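Side-chain contact in peroxisomal membrane protein PEX15 (Saccharomyces cerevisiae, PDB 5VXV), which docks the AAA-ATPase subunits PEX1 and PEX6 at the peroxisomal membrane, the fragment here being part of its helical, probably cytoplasmic, domain: residues A[149-154]-A[201-206]. Numbering follows the deposited sequence.
Sequences LIEIFI and LNSIDN
Glu151 holds CG anti to its own carbonyl carbon (chi1 -70°) and runs on extended beyond it (chi2 -168°), a shape that carries the carboxylate across to Ser203, whose OG is likewise turned beside its backbone N. OE2 of Glu151 then lies 2.8 Å from OG of Ser203, at hydrogen-bonding distance. The carbonyl oxygen of Ala199, one turn earlier, is also within hydrogen-bonding reach of that OG. A water bridges the pair, donating to OE1 of Glu151 at 2.9 Å and, over a longer 3.2 Å, to OG of Ser203. Gln147 NE2 gives OE2 a further hydrogen bond. Replacing Glu151 with alanine is likely to cost Ser203 OG its mate on the facing helix, the water one of its two acceptors and Gln147 NE2 its carboxylate partner.

The apolar pair buries about as much surface but meets at a single methyl-to-methyl contact, CD1 of Ile154 to CD1 of Ile204 at 4.1 Å, the side chains crossing at about a right angle. This is side-chain packing between two helices of an all-helical domain, 143-161 and 196-217, a polar bridge beside an aliphatic contact. With CA atoms of Glu151 and Ser203 8.3 Å apart, the extended glutamate does the spanning to a short serine. Ile200 extends the apolar packing against Ile150 and Ile154, Tyr171 of helix 168-177 touches Ile204, and helices 91-108 and 112-136 pack against Leu149 and Ile152.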
loop_
_atom_site.group_PDB
_atom_site.type_symbol
_atom_site.label_atom_id
_atom_site.label_comp_id
_atom_site.label_asym_id
_atom_site.label_seq_id
_atom_site.Cartn_x
_atom_site.Cartn_y
_atom_site.Cartn_z
ATOM N N LEU A 149 5.974 0.970 -5.690
ATOM C CA LEU A 149 5.009 -0.123 -5.763
ATOM C C LEU A 149 5.710 -1.477 -5.729
ATOM O O LEU A 149 5.304 -2.384 -4.991
ATOM C CB LEU A 149 4.165 0.022 -7.031
ATOM C CG LEU A 149 3.204 -1.122 -7.358
ATOM C CD1 LEU A 149 2.178 -1.305 -6.250
ATOM C CD2 LEU A 149 2.526 -0.867 -8.694
ATOM N N ILE A 150 6.768 -1.638 -6.525
ATOM C CA ILE A 150 7.470 -2.916 -6.543
ATOM C C ILE A 150 8.143 -3.166 -5.200
ATOM O O ILE A 150 8.185 -4.302 -4.713
ATOM C CB ILE A 150 8.483 -2.964 -7.703
ATOM C CG1 ILE A 150 7.789 -2.676 -9.040
ATOM C CG2 ILE A 150 9.171 -4.325 -7.748
ATOM C CD1 ILE A 150 6.648 -3.619 -9.382
ATOM N N GLU A 151 8.659 -2.113 -4.566
ATOM C CA GLU A 151 9.347 -2.308 -3.297
ATOM C C GLU A 151 8.367 -2.622 -2.170
ATOM O O GLU A 151 8.723 -3.341 -1.231
ATOM C CB GLU A 151 10.213 -1.086 -2.990
ATOM C CG GLU A 151 11.408 -0.996 -3.942
ATOM C CD GLU A 151 12.453 0.015 -3.523
ATOM O OE1 GLU A 151 12.223 0.744 -2.535
ATOM O OE2 GLU A 151 13.510 0.078 -4.192
ATOM N N ILE A 152 7.123 -2.138 -2.252
ATOM C CA ILE A 152 6.096 -2.611 -1.324
ATOM C C ILE A 152 5.894 -4.110 -1.497
ATOM O O ILE A 152 5.885 -4.874 -0.527
ATOM C CB ILE A 152 4.774 -1.848 -1.531
ATOM C CG1 ILE A 152 4.919 -0.384 -1.118
ATOM C CG2 ILE A 152 3.647 -2.500 -0.723
ATOM C CD1 ILE A 152 3.756 0.490 -1.557
ATOM N N PHE A 153 5.720 -4.549 -2.744
ATOM C CA PHE A 153 5.495 -5.964 -3.012
ATOM C C PHE A 153 6.622 -6.813 -2.435
ATOM O O PHE A 153 6.373 -7.811 -1.750
ATOM C CB PHE A 153 5.360 -6.186 -4.520
ATOM C CG PHE A 153 5.022 -7.601 -4.901
ATOM C CD1 PHE A 153 6.024 -8.530 -5.117
ATOM C CD2 PHE A 153 3.703 -7.996 -5.051
ATOM C CE1 PHE A 153 5.720 -9.831 -5.468
ATOM C CE2 PHE A 153 3.393 -9.297 -5.404
ATOM C CZ PHE A 153 4.402 -10.214 -5.610
ATOM N N ILE A 154 7.871 -6.423 -2.688
ATOM C CA ILE A 154 9.003 -7.243 -2.264
ATOM C C ILE A 154 9.221 -7.129 -0.758
ATOM O O ILE A 154 9.282 -8.140 -0.048
ATOM C CB ILE A 154 10.268 -6.855 -3.051
ATOM C CG1 ILE A 154 10.079 -7.199 -4.531
ATOM C CG2 ILE A 154 11.494 -7.572 -2.486
ATOM C CD1 ILE A 154 11.216 -6.762 -5.435
ATOM N N LEU A 201 17.167 -3.599 -7.266
ATOM C CA LEU A 201 18.186 -4.572 -6.886
ATOM C C LEU A 201 19.147 -3.988 -5.858
ATOM O O LEU A 201 19.565 -4.684 -4.925
ATOM C CB LEU A 201 18.937 -5.056 -8.127
ATOM C CG LEU A 201 18.085 -5.877 -9.099
ATOM C CD1 LEU A 201 18.771 -6.000 -10.450
ATOM C CD2 LEU A 201 17.787 -7.256 -8.525
ATOM N N ASN A 202 19.497 -2.707 -6.003
ATOM C CA ASN A 202 20.337 -2.055 -5.002
ATOM C C ASN A 202 19.625 -1.985 -3.657
ATOM O O ASN A 202 20.236 -2.222 -2.607
ATOM C CB ASN A 202 20.730 -0.656 -5.476
ATOM C CG ASN A 202 21.652 0.050 -4.500
ATOM O OD1 ASN A 202 22.816 -0.323 -4.351
ATOM N ND2 ASN A 202 21.139 1.081 -3.837
ATOM N N SER A 203 18.329 -1.661 -3.667
ATOM C CA SER A 203 17.567 -1.632 -2.423
ATOM C C SER A 203 17.551 -3.002 -1.755
ATOM O O SER A 203 17.665 -3.101 -0.529
ATOM C CB SER A 203 16.140 -1.151 -2.685
ATOM O OG SER A 203 16.125 0.201 -3.108
ATOM N N ILE A 204 17.403 -4.070 -2.542
ATOM C CA ILE A 204 17.415 -5.417 -1.976
ATOM C C ILE A 204 18.763 -5.702 -1.323
ATOM O O ILE A 204 18.831 -6.251 -0.217
ATOM C CB ILE A 204 17.070 -6.458 -3.058
ATOM C CG1 ILE A 204 15.600 -6.327 -3.466
ATOM C CG2 ILE A 204 17.347 -7.878 -2.558
ATOM C CD1 ILE A 204 15.204 -7.192 -4.651
ATOM N N ASP A 205 19.857 -5.332 -1.994
ATOM C CA ASP A 205 21.182 -5.561 -1.428
ATOM C C ASP A 205 21.354 -4.815 -0.111
ATOM O O ASP A 205 21.881 -5.369 0.862
ATOM C CB ASP A 205 22.259 -5.142 -2.428
ATOM C CG ASP A 205 22.364 -6.091 -3.609
ATOM O OD1 ASP A 205 21.927 -7.255 -3.482
ATOM O OD2 ASP A 205 22.890 -5.676 -4.663
ATOM N N ASN A 206 20.917 -3.555 -0.058
ATOM C CA ASN A 206 21.026 -2.789 1.181
ATOM C C ASN A 206 20.169 -3.402 2.281
ATOM O O ASN A 206 20.573 -3.429 3.450
ATOM C CB ASN A 206 20.625 -1.333 0.943
ATOM C CG ASN A 206 21.711 -0.533 0.255
ATOM O OD1 ASN A 206 22.892 -0.869 0.339
ATOM N ND2 ASN A 206 21.318 0.536 -0.424
HETATM O O HOH W 1 14.304 2.579 -1.863
#